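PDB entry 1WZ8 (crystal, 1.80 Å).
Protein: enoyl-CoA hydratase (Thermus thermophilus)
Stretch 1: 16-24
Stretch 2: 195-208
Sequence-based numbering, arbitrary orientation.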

ATOM      1  N   TRP A  16      31.890   4.215 -24.968  1.00 16.59           N
ATOM      2  CA  TRP A  16      30.769   4.911 -25.592  1.00 17.94           C
ATOM      3  C   TRP A  16      30.584   4.357 -27.009  1.00 19.09           C
ATOM      4  O   TRP A  16      30.988   4.988 -27.988  1.00 20.88           O
ATOM      5  CB  TRP A  16      31.036   6.422 -25.687  1.00 18.53           C
ATOM      6  CG  TRP A  16      31.240   7.136 -24.376  1.00 21.00           C
ATOM      7  CD1 TRP A  16      32.432   7.422 -23.770  1.00 22.16           C
ATOM      8  CD2 TRP A  16      30.221   7.688 -23.534  1.00 19.98           C
ATOM      9  NE1 TRP A  16      32.218   8.125 -22.607  1.00 23.27           N
ATOM     10  CE2 TRP A  16      30.868   8.300 -22.437  1.00 22.05           C
ATOM     11  CE3 TRP A  16      28.821   7.727 -23.600  1.00 21.29           C
ATOM     12  CZ2 TRP A  16      30.163   8.945 -21.413  1.00 21.75           C
ATOM     13  CZ3 TRP A  16      28.120   8.371 -22.580  1.00 21.68           C
ATOM     14  CH2 TRP A  16      28.794   8.970 -21.503  1.00 22.33           C
ATOM     15  N   PRO A  17      29.972   3.167 -27.139  1.00 17.75           N
ATOM     16  CA  PRO A  17      29.762   2.570 -28.461  1.00 18.32           C
ATOM     17  C   PRO A  17      28.932   3.439 -29.404  1.00 19.72           C
ATOM     18  O   PRO A  17      29.093   3.374 -30.623  1.00 21.41           O
ATOM     19  CB  PRO A  17      29.084   1.238 -28.134  1.00 17.21           C
ATOM     20  CG  PRO A  17      28.326   1.547 -26.882  1.00 15.24           C
ATOM     21  CD  PRO A  17      29.339   2.349 -26.089  1.00 17.18           C
ATOM     22  N   ARG A  18      28.041   4.242 -28.831  1.00 19.11           N
ATOM     23  CA  ARG A  18      27.187   5.147 -29.597  1.00 20.38           C
ATOM     24  C   ARG A  18      27.022   6.423 -28.786  1.00 20.31           C
ATOM     25  O   ARG A  18      27.163   6.408 -27.563  1.00 19.03           O
ATOM     26  CB  ARG A  18      25.808   4.521 -29.852  1.00 21.87           C
ATOM     27  CG  ARG A  18      25.810   3.347 -30.822  1.00 25.71           C
ATOM     28  CD  ARG A  18      26.126   3.787 -32.245  1.00 27.80           C
ATOM     29  NE  ARG A  18      26.006   2.684 -33.195  1.00 29.93           N
ATOM     30  CZ  ARG A  18      26.869   1.678 -33.291  1.00 30.04           C
ATOM     31  NH1 ARG A  18      27.929   1.628 -32.496  1.00 30.23           N
ATOM     32  NH2 ARG A  18      26.666   0.713 -34.178  1.00 30.40           N
ATOM     33  N   PRO A  19      26.720   7.545 -29.454  1.00 20.74           N
ATOM     34  CA  PRO A  19      26.545   8.824 -28.759  1.00 20.31           C
ATOM     35  C   PRO A  19      25.559   8.741 -27.593  1.00 19.43           C
ATOM     36  O   PRO A  19      24.409   8.343 -27.773  1.00 19.34           O
ATOM     37  CB  PRO A  19      26.039   9.751 -29.865  1.00 21.95           C
ATOM     38  CG  PRO A  19      26.692   9.193 -31.091  1.00 22.84           C
ATOM     39  CD  PRO A  19      26.516   7.705 -30.905  1.00 22.14           C
ATOM     40  N   GLY A  20      26.023   9.111 -26.401  1.00 17.77           N
ATOM     41  CA  GLY A  20      25.162   9.100 -25.232  1.00 16.12           C
ATOM     42  C   GLY A  20      24.944   7.746 -24.584  1.00 15.18           C
ATOM     43  O   GLY A  20      24.296   7.655 -23.544  1.00 15.69           O
ATOM     44  N   VAL A  21      25.478   6.692 -25.190  1.00 13.99           N
ATOM     45  CA  VAL A  21      25.316   5.353 -24.643  1.00 13.52           C
ATOM     46  C   VAL A  21      26.555   4.912 -23.876  1.00 14.75           C
ATOM     47  O   VAL A  21      27.594   4.620 -24.471  1.00 13.65           O
ATOM     48  CB  VAL A  21      25.045   4.318 -25.757  1.00 14.32           C
ATOM     49  CG1 VAL A  21      24.854   2.935 -25.146  1.00 13.20           C
ATOM     50  CG2 VAL A  21      23.810   4.726 -26.559  1.00 13.13           C
ATOM     51  N   LEU A  22      26.451   4.875 -22.554  1.00 13.34           N
ATOM     52  CA  LEU A  22      27.575   4.438 -21.743  1.00 14.26           C
ATOM     53  C   LEU A  22      27.469   2.933 -21.599  1.00 14.83           C
ATOM     54  O   LEU A  22      26.536   2.418 -20.979  1.00 14.67           O
ATOM     55  CB  LEU A  22      27.551   5.096 -20.364  1.00 14.05           C
ATOM     56  CG  LEU A  22      28.678   4.626 -19.436  1.00 17.79           C
ATOM     57  CD1 LEU A  22      30.028   4.903 -20.084  1.00 17.65           C
ATOM     58  CD2 LEU A  22      28.574   5.327 -18.099  1.00 17.60           C
ATOM     59  N   GLU A  23      28.426   2.226 -22.183  1.00 13.95           N
ATOM     60  CA  GLU A  23      28.421   0.777 -22.122  1.00 15.32           C
ATOM     61  C   GLU A  23      29.316   0.286 -20.997  1.00 14.76           C
ATOM     62  O   GLU A  23      30.490   0.642 -20.929  1.00 16.11           O
ATOM     63  CB  GLU A  23      28.910   0.198 -23.446  1.00 15.90           C
ATOM     64  CG  GLU A  23      28.939  -1.311 -23.473  1.00 18.78           C
ATOM     65  CD  GLU A  23      29.638  -1.845 -24.696  1.00 21.86           C
ATOM     66  OE1 GLU A  23      30.861  -1.627 -24.824  1.00 24.30           O
ATOM     67  OE2 GLU A  23      28.965  -2.479 -25.529  1.00 25.40           O
ATOM     68  N   ILE A  24      28.750  -0.524 -20.110  1.00 14.37           N
ATOM     69  CA  ILE A  24      29.505  -1.079 -18.997  1.00 14.88           C
ATOM     70  C   ILE A  24      29.645  -2.580 -19.220  1.00 14.57           C
ATOM     71  O   ILE A  24      28.653  -3.309 -19.213  1.00 14.29           O
ATOM     72  CB  ILE A  24      28.791  -0.850 -17.648  1.00 13.94           C
ATOM     73  CG1 ILE A  24      28.568   0.647 -17.416  1.00 16.02           C
ATOM     74  CG2 ILE A  24      29.632  -1.432 -16.513  1.00 15.84           C
ATOM     75  CD1 ILE A  24      27.923   0.965 -16.072  1.00 15.30           C
ATOM     76  N   VAL A 195      21.884 -10.633 -30.110  1.00 15.38           N
ATOM     77  CA  VAL A 195      21.614 -10.016 -28.811  1.00 14.31           C
ATOM     78  C   VAL A 195      22.294  -8.668 -28.593  1.00 15.15           C
ATOM     79  O   VAL A 195      21.618  -7.651 -28.403  1.00 14.57           O
ATOM     80  CB  VAL A 195      21.988 -10.974 -27.650  1.00 15.17           C
ATOM     81  CG1 VAL A 195      21.758 -10.287 -26.299  1.00 13.74           C
ATOM     82  CG2 VAL A 195      21.147 -12.248 -27.746  1.00 15.40           C
ATOM     83  N   TYR A 196      23.623  -8.647 -28.611  1.00 14.28           N
ATOM     84  CA  TYR A 196      24.326  -7.387 -28.408  1.00 15.46           C
ATOM     85  C   TYR A 196      23.912  -6.335 -29.439  1.00 14.57           C
ATOM     86  O   TYR A 196      23.656  -5.181 -29.094  1.00 16.49           O
ATOM     87  CB  TYR A 196      25.842  -7.584 -28.469  1.00 15.49           C
ATOM     88  CG  TYR A 196      26.591  -6.277 -28.332  1.00 15.57           C
ATOM     89  CD1 TYR A 196      26.572  -5.566 -27.135  1.00 15.33           C
ATOM     90  CD2 TYR A 196      27.275  -5.726 -29.415  1.00 16.62           C
ATOM     91  CE1 TYR A 196      27.217  -4.333 -27.019  1.00 17.06           C
ATOM     92  CE2 TYR A 196      27.921  -4.493 -29.308  1.00 16.60           C
ATOM     93  CZ  TYR A 196      27.887  -3.804 -28.108  1.00 17.14           C
ATOM     94  OH  TYR A 196      28.519  -2.584 -27.998  1.00 18.01           O
ATOM     95  N   GLU A 197      23.847  -6.732 -30.705  1.00 16.74           N
ATOM     96  CA  GLU A 197      23.459  -5.811 -31.769  1.00 16.50           C
ATOM     97  C   GLU A 197      22.109  -5.141 -31.515  1.00 16.33           C
ATOM     98  O   GLU A 197      21.977  -3.923 -31.663  1.00 14.78           O
ATOM     99  CB  GLU A 197      23.422  -6.548 -33.113  1.00 18.94           C
ATOM    100  CG  GLU A 197      22.796  -5.759 -34.248  1.00 24.59           C
ATOM    101  CD  GLU A 197      22.854  -6.503 -35.569  1.00 28.71           C
ATOM    102  OE1 GLU A 197      23.977  -6.728 -36.067  1.00 30.47           O
ATOM    103  OE2 GLU A 197      21.783  -6.867 -36.104  1.00 30.07           O
ATOM    104  N   LYS A 198      21.106  -5.935 -31.143  1.00 13.80           N
ATOM    105  CA  LYS A 198      19.770  -5.403 -30.881  1.00 13.15           C
ATOM    106  C   LYS A 198      19.762  -4.573 -29.600  1.00 12.12           C
ATOM    107  O   LYS A 198      19.111  -3.534 -29.532  1.00  9.89           O
ATOM    108  CB  LYS A 198      18.756  -6.545 -30.755  1.00 14.37           C
ATOM    109  CG  LYS A 198      17.317  -6.097 -30.502  1.00 15.38           C
ATOM    110  CD  LYS A 198      16.753  -5.307 -31.686  1.00 20.16           C
ATOM    111  CE  LYS A 198      15.298  -4.917 -31.462  1.00 20.62           C
ATOM    112  NZ  LYS A 198      14.719  -4.185 -32.629  1.00 22.74           N
ATOM    113  N   ALA A 199      20.480  -5.035 -28.583  1.00 11.05           N
ATOM    114  CA  ALA A 199      20.529  -4.297 -27.327  1.00 11.53           C
ATOM    115  C   ALA A 199      21.131  -2.913 -27.558  1.00 12.41           C
ATOM    116  O   ALA A 199      20.651  -1.914 -27.022  1.00 13.33           O
ATOM    117  CB  ALA A 199      21.346  -5.065 -26.295  1.00  9.92           C
ATOM    118  N   LEU A 200      22.187  -2.853 -28.361  1.00 13.76           N
ATOM    119  CA  LEU A 200      22.835  -1.579 -28.659  1.00 13.33           C
ATOM    120  C   LEU A 200      21.871  -0.673 -29.427  1.00 13.36           C
ATOM    121  O   LEU A 200      21.798   0.531 -29.178  1.00 13.54           O
ATOM    122  CB  LEU A 200      24.112  -1.815 -29.479  1.00 14.76           C
ATOM    123  CG  LEU A 200      24.883  -0.553 -29.877  1.00 15.29           C
ATOM    124  CD1 LEU A 200      25.244   0.244 -28.629  1.00 15.14           C
ATOM    125  CD2 LEU A 200      26.128  -0.938 -30.663  1.00 17.07           C
ATOM    126  N   GLU A 201      21.124  -1.259 -30.357  1.00 12.31           N
ATOM    127  CA  GLU A 201      20.153  -0.506 -31.147  1.00 13.35           C
ATOM    128  C   GLU A 201      19.105   0.120 -30.219  1.00 12.11           C
ATOM    129  O   GLU A 201      18.703   1.284 -30.386  1.00 10.23           O
ATOM    130  CB  GLU A 201      19.467  -1.439 -32.146  1.00 16.69           C
ATOM    131  CG  GLU A 201      18.419  -0.761 -33.019  1.00 21.20           C
ATOM    132  CD  GLU A 201      17.583  -1.760 -33.797  1.00 27.32           C
ATOM    133  OE1 GLU A 201      18.165  -2.582 -34.540  1.00 29.01           O
ATOM    134  OE2 GLU A 201      16.341  -1.724 -33.665  1.00 30.76           O
ATOM    135  N   VAL A 202      18.657  -0.664 -29.244  1.00 11.98           N
ATOM    136  CA  VAL A 202      17.671  -0.194 -28.280  1.00 12.50           C
ATOM    137  C   VAL A 202      18.269   0.947 -27.463  1.00 12.10           C
ATOM    138  O   VAL A 202      17.645   1.995 -27.282  1.00 11.27           O
ATOM    139  CB  VAL A 202      17.238  -1.341 -27.330  1.00 11.02           C
ATOM    140  CG1 VAL A 202      16.323  -0.801 -26.239  1.00 12.14           C
ATOM    141  CG2 VAL A 202      16.516  -2.425 -28.125  1.00 12.98           C
ATOM    142  N   ALA A 203      19.487   0.741 -26.975  1.00 13.63           N
ATOM    143  CA  ALA A 203      20.156   1.759 -26.171  1.00 14.35           C
ATOM    144  C   ALA A 203      20.333   3.046 -26.964  1.00 14.41           C
ATOM    145  O   ALA A 203      20.099   4.139 -26.448  1.00 13.51           O
ATOM    146  CB  ALA A 203      21.510   1.248 -25.696  1.00 13.89           C
ATOM    147  N   GLU A 204      20.746   2.922 -28.222  1.00 14.26           N
ATOM    148  CA  GLU A 204      20.943   4.105 -29.045  1.00 15.44           C
ATOM    149  C   GLU A 204      19.629   4.862 -29.205  1.00 14.78           C
ATOM    150  O   GLU A 204      19.604   6.089 -29.079  1.00 13.53           O
ATOM    151  CB  GLU A 204      21.503   3.723 -30.419  1.00 19.34           C
ATOM    152  CG  GLU A 204      21.844   4.926 -31.288  1.00 24.13           C
ATOM    153  CD  GLU A 204      22.631   4.551 -32.528  1.00 27.18           C
ATOM    154  OE1 GLU A 204      23.024   5.466 -33.280  1.00 31.91           O
ATOM    155  OE2 GLU A 204      22.860   3.346 -32.750  1.00 28.97           O
ATOM    156  N   ARG A 205      18.545   4.133 -29.473  1.00 14.11           N
ATOM    157  CA  ARG A 205      17.226   4.744 -29.637  1.00 15.40           C
ATOM    158  C   ARG A 205      16.829   5.510 -28.383  1.00 14.41           C
ATOM    159  O   ARG A 205      16.254   6.595 -28.466  1.00 14.01           O
ATOM    160  CB  ARG A 205      16.153   3.687 -29.932  1.00 17.06           C
ATOM    161  CG  ARG A 205      16.120   3.187 -31.372  1.00 23.42           C
ATOM    162  CD  ARG A 205      14.975   2.192 -31.578  1.00 25.87           C
ATOM    163  NE  ARG A 205      13.657   2.801 -31.404  1.00 28.87           N
ATOM    164  CZ  ARG A 205      12.523   2.113 -31.311  1.00 29.44           C
ATOM    165  NH1 ARG A 205      12.541   0.789 -31.372  1.00 30.53           N
ATOM    166  NH2 ARG A 205      11.369   2.746 -31.153  1.00 30.05           N
ATOM    167  N   LEU A 206      17.120   4.933 -27.222  1.00 13.22           N
ATOM    168  CA  LEU A 206      16.804   5.582 -25.957  1.00 13.76           C
ATOM    169  C   LEU A 206      17.637   6.851 -25.799  1.00 14.31           C
ATOM    170  O   LEU A 206      17.145   7.864 -25.308  1.00 14.46           O
ATOM    171  CB  LEU A 206      17.077   4.632 -24.794  1.00 12.11           C
ATOM    172  CG  LEU A 206      16.098   3.460 -24.680  1.00 11.79           C
ATOM    173  CD1 LEU A 206      16.669   2.398 -23.759  1.00  8.21           C
ATOM    174  CD2 LEU A 206      14.757   3.964 -24.163  1.00 12.28           C
ATOM    175  N   ALA A 207      18.898   6.795 -26.223  1.00 14.67           N
ATOM    176  CA  ALA A 207      19.779   7.956 -26.125  1.00 14.81           C
ATOM    177  C   ALA A 207      19.295   9.063 -27.059  1.00 15.13           C
ATOM    178  O   ALA A 207      19.631  10.229 -26.879  1.00 17.87           O
ATOM    179  CB  ALA A 207      21.216   7.563 -26.474  1.00 17.12           C
ATOM    180  N   GLN A 208      18.510   8.696 -28.062  1.00 15.99           N
ATOM    181  CA  GLN A 208      17.981   9.679 -29.004  1.00 15.47           C
ATOM    182  C   GLN A 208      16.641  10.229 -28.537  1.00 15.85           C
ATOM    183  O   GLN A 208      16.092  11.153 -29.143  1.00 16.60           O
ATOM    184  CB  GLN A 208      17.823   9.050 -30.386  1.00 19.45           C
ATOM    185  CG  GLN A 208      19.144   8.698 -31.044  1.00 23.36           C
ATOM    186  CD  GLN A 208      18.963   7.914 -32.326  1.00 26.07           C
ATOM    187  OE1 GLN A 208      19.933   7.608 -33.025  1.00 30.76           O
ATOM    188  NE2 GLN A 208      17.720   7.578 -32.641  1.00 24.72           N
TER

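The start of a strand, 21-24, and the loop leading into it lie against one flank of helix 195-207, running 143° to it with the axes 9.0 Å apart at their closest. The contact is modest, 423 Å² over both sides: an apolar strip from Leu-200 to Ala-207, with a charged pair beside it and a hydrogen bond at the Tyr-196 end.

The apolar strip centres on Val-21, buried and pointing toward the helix. Val-21 CG1 lies 3.8 Å from Ala-203 CB and Val-21 CG2 lies 3.8 Å from Ala-207 CB, so the two branches of one valine reach two alanines a helical turn apart. Both alanines also point toward the strand, and their single methyls let it come close. Val-21 CG2 also packs against the helix backbone, 3.8 Å from Ala-203 O. Leu-200, one turn before Glu-204, starts out sideways, but its t, p rotamer brings its end across the gap, where Leu-200 CD1 meets Pro-17 CG at 3.8 Å and, more loosely, Val-21 CG1 at 4.4 Å.

The approach is closest in backbone terms at Gly-20 and Ala-207, whose CA atoms are 5.6 Å apart. Gly-20 sits in the type II turn from Arg-18 to Val-21, closed by Val-21 N to Arg-18 O at 2.9 Å. Its positive phi of 80° favours glycine by itself, and an ideal CB on Gly-20 would fall a tight 3.4 Å from Ala-207 CB. Small meets small here, and Pro-19 O rests 3.5 Å from Ala-207 CB.

Two polar pairs complete the contact. Arg-18 NE forms a salt bridge with Glu-204 OE2 at 3.2 Å; the glutamate leaves the helix sideways and extends with all three chi angles near 180°, so that its carboxylate reaches the arginine. Arg-18 turns back on itself through m, m, and Arg-18 NH1 donates to Pro-17 O at 2.8 Å, which helps hold the guanidinium in place. Leu-200 CD2 covers one face of the Arg-18 guanidinium, 3.6 Å from Arg-18 NH1, so the same leucine serves both the apolar strip and the charged pair.

The second pair is a hydrogen bond from Tyr-196 OH to Glu-23 OE2, a short 2.5 Å. Tyr-196 begins sideways, and its long ring carries the hydroxyl to the strand; the carboxylate oxygen lies at the ring edge, near its plane, where a phenol donates well. Glu-23 and Val-21 both point toward the helix, while Leu-22 between them is out of reach: the alternation of a strand.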